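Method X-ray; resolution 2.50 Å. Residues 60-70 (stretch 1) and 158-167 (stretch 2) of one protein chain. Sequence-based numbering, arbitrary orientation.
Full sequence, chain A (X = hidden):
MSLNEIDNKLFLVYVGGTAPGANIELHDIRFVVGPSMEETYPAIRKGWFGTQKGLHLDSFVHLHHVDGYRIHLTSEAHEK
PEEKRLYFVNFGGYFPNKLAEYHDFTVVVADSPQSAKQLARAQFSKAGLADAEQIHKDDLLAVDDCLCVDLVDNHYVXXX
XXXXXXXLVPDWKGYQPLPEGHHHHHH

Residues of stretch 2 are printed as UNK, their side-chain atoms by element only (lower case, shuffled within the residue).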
# COMPACT_ATOMS: atom_id res chain seq x y z
N PHE A 60 -2.31 -15.23 0.94
CA PHE A 60 -2.17 -15.88 -0.35
C PHE A 60 -3.37 -16.75 -0.67
O PHE A 60 -4.14 -17.14 0.22
CB PHE A 60 -0.88 -16.70 -0.43
CG PHE A 60 -0.87 -17.93 0.43
CD1 PHE A 60 -0.32 -17.90 1.71
CD2 PHE A 60 -1.38 -19.14 -0.04
CE1 PHE A 60 -0.29 -19.03 2.51
CE2 PHE A 60 -1.36 -20.28 0.75
CZ PHE A 60 -0.82 -20.23 2.03
N VAL A 61 -3.51 -17.07 -1.95
CA VAL A 61 -4.48 -18.06 -2.41
C VAL A 61 -3.89 -18.88 -3.55
O VAL A 61 -3.22 -18.35 -4.43
CB VAL A 61 -5.84 -17.40 -2.80
CG1 VAL A 61 -5.65 -16.26 -3.82
CG2 VAL A 61 -6.85 -18.44 -3.30
N HIS A 62 -4.10 -20.19 -3.48
CA HIS A 62 -3.82 -21.09 -4.59
C HIS A 62 -4.95 -20.89 -5.58
O HIS A 62 -6.11 -21.18 -5.28
CB HIS A 62 -3.77 -22.54 -4.08
CG HIS A 62 -3.75 -23.58 -5.17
ND1 HIS A 62 -4.30 -24.84 -4.99
CD2 HIS A 62 -3.27 -23.56 -6.43
CE1 HIS A 62 -4.14 -25.54 -6.09
NE2 HIS A 62 -3.53 -24.79 -6.99
N LEU A 63 -4.60 -20.38 -6.76
CA LEU A 63 -5.58 -20.05 -7.80
C LEU A 63 -5.66 -21.20 -8.81
O LEU A 63 -4.70 -21.44 -9.53
CB LEU A 63 -5.13 -18.78 -8.52
CG LEU A 63 -6.01 -17.53 -8.58
CD1 LEU A 63 -5.62 -16.72 -9.81
CD2 LEU A 63 -7.51 -17.82 -8.58
N HIS A 64 -6.80 -21.89 -8.86
CA HIS A 64 -6.96 -23.03 -9.79
C HIS A 64 -8.11 -22.86 -10.78
O HIS A 64 -8.11 -23.50 -11.85
CB HIS A 64 -7.08 -24.36 -9.04
CG HIS A 64 -8.05 -24.34 -7.90
ND1 HIS A 64 -9.42 -24.34 -8.08
CD2 HIS A 64 -7.85 -24.34 -6.56
CE1 HIS A 64 -10.02 -24.32 -6.91
NE2 HIS A 64 -9.09 -24.32 -5.97
N HIS A 65 -9.07 -22.01 -10.44
CA HIS A 65 -10.21 -21.75 -11.31
C HIS A 65 -10.60 -20.29 -11.29
O HIS A 65 -10.63 -19.67 -10.22
CB HIS A 65 -11.41 -22.60 -10.89
CG HIS A 65 -11.34 -24.02 -11.35
ND1 HIS A 65 -10.76 -25.02 -10.60
CD2 HIS A 65 -11.77 -24.61 -12.49
CE1 HIS A 65 -10.84 -26.16 -11.26
NE2 HIS A 65 -11.45 -25.94 -12.41
N VAL A 66 -10.87 -19.74 -12.48
CA VAL A 66 -11.38 -18.37 -12.65
C VAL A 66 -12.49 -18.36 -13.72
O VAL A 66 -12.26 -18.78 -14.85
CB VAL A 66 -10.26 -17.35 -13.06
CG1 VAL A 66 -10.86 -15.95 -13.28
CG2 VAL A 66 -9.16 -17.26 -12.02
N ASP A 67 -13.68 -17.89 -13.34
CA ASP A 67 -14.83 -17.72 -14.25
C ASP A 67 -15.19 -18.97 -15.07
O ASP A 67 -15.53 -18.87 -16.26
CB ASP A 67 -14.64 -16.51 -15.18
CG ASP A 67 -14.54 -15.19 -14.44
OD1 ASP A 67 -15.09 -15.06 -13.32
OD2 ASP A 67 -13.92 -14.25 -14.99
N GLY A 68 -15.11 -20.14 -14.44
CA GLY A 68 -15.43 -21.39 -15.11
C GLY A 68 -14.27 -22.06 -15.81
O GLY A 68 -14.43 -23.15 -16.36
N TYR A 69 -13.11 -21.41 -15.80
CA TYR A 69 -11.91 -21.94 -16.46
C TYR A 69 -10.93 -22.52 -15.45
O TYR A 69 -10.67 -21.92 -14.41
CB TYR A 69 -11.21 -20.85 -17.29
CG TYR A 69 -11.97 -20.40 -18.52
CD1 TYR A 69 -11.69 -20.93 -19.78
CD2 TYR A 69 -12.96 -19.42 -18.43
CE1 TYR A 69 -12.39 -20.51 -20.92
CE2 TYR A 69 -13.66 -19.00 -19.56
CZ TYR A 69 -13.37 -19.55 -20.79
OH TYR A 69 -14.06 -19.12 -21.90
N ARG A 70 -10.38 -23.68 -15.78
CA ARG A 70 -9.33 -24.34 -15.02
C ARG A 70 -7.96 -23.86 -15.51
O ARG A 70 -7.74 -23.73 -16.71
CB ARG A 70 -9.45 -25.85 -15.17
CG ARG A 70 -8.41 -26.68 -14.44
CD ARG A 70 -8.78 -28.14 -14.48
NE ARG A 70 -7.69 -29.00 -14.04
CZ ARG A 70 -7.77 -30.33 -13.93
NH1 ARG A 70 -6.70 -31.02 -13.54
NH2 ARG A 70 -8.90 -30.96 -14.21
N UNK A 158 -2.31 -21.72 -19.29
CA UNK A 158 -3.35 -22.04 -20.27
C UNK A 158 -4.66 -22.33 -19.55
O UNK A 158 -4.66 -22.83 -18.43
c UNK A 158 -1.81 -22.82 -22.12
o UNK A 158 -2.59 -24.35 -20.42
c UNK A 158 -2.96 -23.21 -21.20
N UNK A 159 -5.77 -22.02 -20.22
CA UNK A 159 -7.09 -22.14 -19.62
C UNK A 159 -7.95 -23.20 -20.30
O UNK A 159 -7.87 -23.39 -21.51
c UNK A 159 -7.05 -19.64 -18.94
c UNK A 159 -6.91 -19.89 -17.44
c UNK A 159 -7.73 -18.32 -19.19
c UNK A 159 -7.80 -20.78 -19.64
N UNK A 160 -8.76 -23.90 -19.50
CA UNK A 160 -9.69 -24.92 -19.98
C UNK A 160 -11.04 -24.77 -19.27
O UNK A 160 -11.11 -24.88 -18.05
o UNK A 160 -9.03 -28.69 -18.31
c UNK A 160 -9.86 -28.71 -19.25
c UNK A 160 -9.11 -26.31 -19.71
c UNK A 160 -10.02 -27.47 -20.12
o UNK A 160 -10.57 -29.70 -19.49
N UNK A 161 -12.10 -24.51 -20.03
CA UNK A 161 -13.44 -24.39 -19.47
C UNK A 161 -13.95 -25.72 -18.91
O UNK A 161 -14.03 -26.71 -19.63
c UNK A 161 -18.10 -24.33 -19.68
c UNK A 161 -17.40 -22.18 -18.84
c UNK A 161 -14.41 -23.85 -20.52
c UNK A 161 -18.40 -23.14 -19.01
c UNK A 161 -15.81 -23.60 -19.99
c UNK A 161 -16.11 -22.42 -19.33
c UNK A 161 -16.81 -24.55 -20.17
N UNK A 162 -14.29 -25.73 -17.61
CA UNK A 162 -14.93 -26.89 -16.99
C UNK A 162 -16.13 -26.54 -16.10
O UNK A 162 -16.76 -27.42 -15.52
c UNK A 162 -13.91 -27.76 -16.22
o UNK A 162 -12.36 -27.64 -14.41
o UNK A 162 -13.66 -25.90 -14.70
c UNK A 162 -13.27 -27.04 -15.03
N UNK A 163 -16.43 -25.24 -16.00
CA UNK A 163 -17.57 -24.77 -15.21
C UNK A 163 -17.38 -24.60 -13.70
O UNK A 163 -18.27 -24.09 -13.02
N UNK A 164 -16.23 -25.03 -13.17
CA UNK A 164 -15.95 -24.89 -11.74
C UNK A 164 -15.68 -23.45 -11.35
O UNK A 164 -15.02 -22.70 -12.08
c UNK A 164 -13.95 -27.86 -10.20
c UNK A 164 -14.77 -25.76 -11.33
o UNK A 164 -13.44 -27.29 -9.19
c UNK A 164 -15.11 -27.18 -10.91
o UNK A 164 -13.54 -28.95 -10.64
N UNK A 165 -16.20 -23.06 -10.20
CA UNK A 165 -15.97 -21.73 -9.66
C UNK A 165 -15.02 -21.81 -8.46
O UNK A 165 -14.86 -22.88 -7.85
n UNK A 165 -17.62 -18.53 -10.82
c UNK A 165 -17.30 -21.07 -9.25
o UNK A 165 -17.72 -19.95 -12.56
c UNK A 165 -17.85 -19.73 -11.35
c UNK A 165 -18.28 -20.83 -10.40
N UNK A 166 -14.37 -20.69 -8.16
CA UNK A 166 -13.52 -20.58 -6.99
C UNK A 166 -13.61 -19.15 -6.46
O UNK A 166 -13.34 -18.20 -7.20
o UNK A 166 -9.26 -21.18 -7.68
c UNK A 166 -12.07 -20.95 -7.33
n UNK A 166 -8.77 -20.79 -5.53
c UNK A 166 -9.62 -20.91 -6.54
c UNK A 166 -11.09 -20.70 -6.18
N UNK A 167 -13.99 -19.00 -5.18
CA UNK A 167 -14.05 -17.66 -4.59
C UNK A 167 -12.65 -17.07 -4.42
O UNK A 167 -11.75 -17.73 -3.90
c UNK A 167 -14.51 -19.34 -2.92
c UNK A 167 -14.72 -17.89 -3.23
c UNK A 167 -14.39 -20.06 -4.23
O HOH W 1 -11.49 -30.04 -15.29

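Position 158 has three side-chain atoms: one carbon carrying an oxygen and a carbon. They make no contact with stretch 1. This fork is Thr-158.

Position 159 has four carbons, forked at the second. Its CB lies 3.9 Å from Tyr-69 CD1, an apolar contact. It is Leu-159.

Position 160 has three carbons in a row, the third carrying two oxygens. This carboxylate is Glu-160. Its backbone pairs with Arg-70: Arg-70 N donates to Glu-160 O at 2.7 Å, and Glu-160 N donates to Arg-70 O at 3.0 Å. Their side chains share one face of the sheet. Glu-160 OE2 is 4.5 Å from Arg-70 NE, well out of the guanidinium plane, so only the charges attract.

Position 161 has one carbon and then a six-carbon ring with no oxygen. It is Phe-161. Its ring turns an edge toward the face of the Tyr-69 ring, with planes at 75°.

Position 162 has two carbons, the second carrying two oxygens, so it is Asp-162. His-65 NE2 donates to Asp-162 OD2 at 2.8 Å. A water accepts from Arg-70 NH2 at 3.0 Å and donates to Asp-162 OD2 at 2.7 Å.

Position 163 has no side-chain atoms. It is Gly-163. At its backbone angles a CB would be jammed against the preceding carbonyl oxygen.

Position 164 has three carbons, the third carrying two oxygens. Its CB sits over the face of the His-65 ring, 3.4 Å from His-65 CD2. It is Glu-164.

Position 165 has three carbons, then one oxygen and one nitrogen. The amide makes it Gln-165. Its OE1 is 3.2 Å from Gly-68 N, but the angle is too poor for a hydrogen bond.

Position 166 has the same atom set. Its CA-to-CB bond points toward stretch 1, and chi1 and chi2 are both t. The terminal nitrogen and oxygen meet the backbone at His-62, His-64 and His-65. It is Gln-166. Gln-166 NE2 donates to His-62 O at 2.7 Å. Gln-166 OE1 accepts from His-64 N at 2.8 Å and from His-65 N at 2.9 Å.

Position 167 has three carbons closing a ring onto the backbone N. This is Pro-167, pointing away.

The contact joins a short antiparallel pairing to a side-chain clamp. Gly-68, in the type I' turn from Val-66 to Tyr-69, offers its O to Asp-162 N and Gly-163 N, both at 2.9 Å. Gln-166 uses both ends of its amide to hold the backbone at His-62, His-64 and His-65. Between these sites, the His-65 ring is held at its edge by Asp-162 and covered on one face by Glu-164.

Stretch 2 158-167: TLEFDGEQQP
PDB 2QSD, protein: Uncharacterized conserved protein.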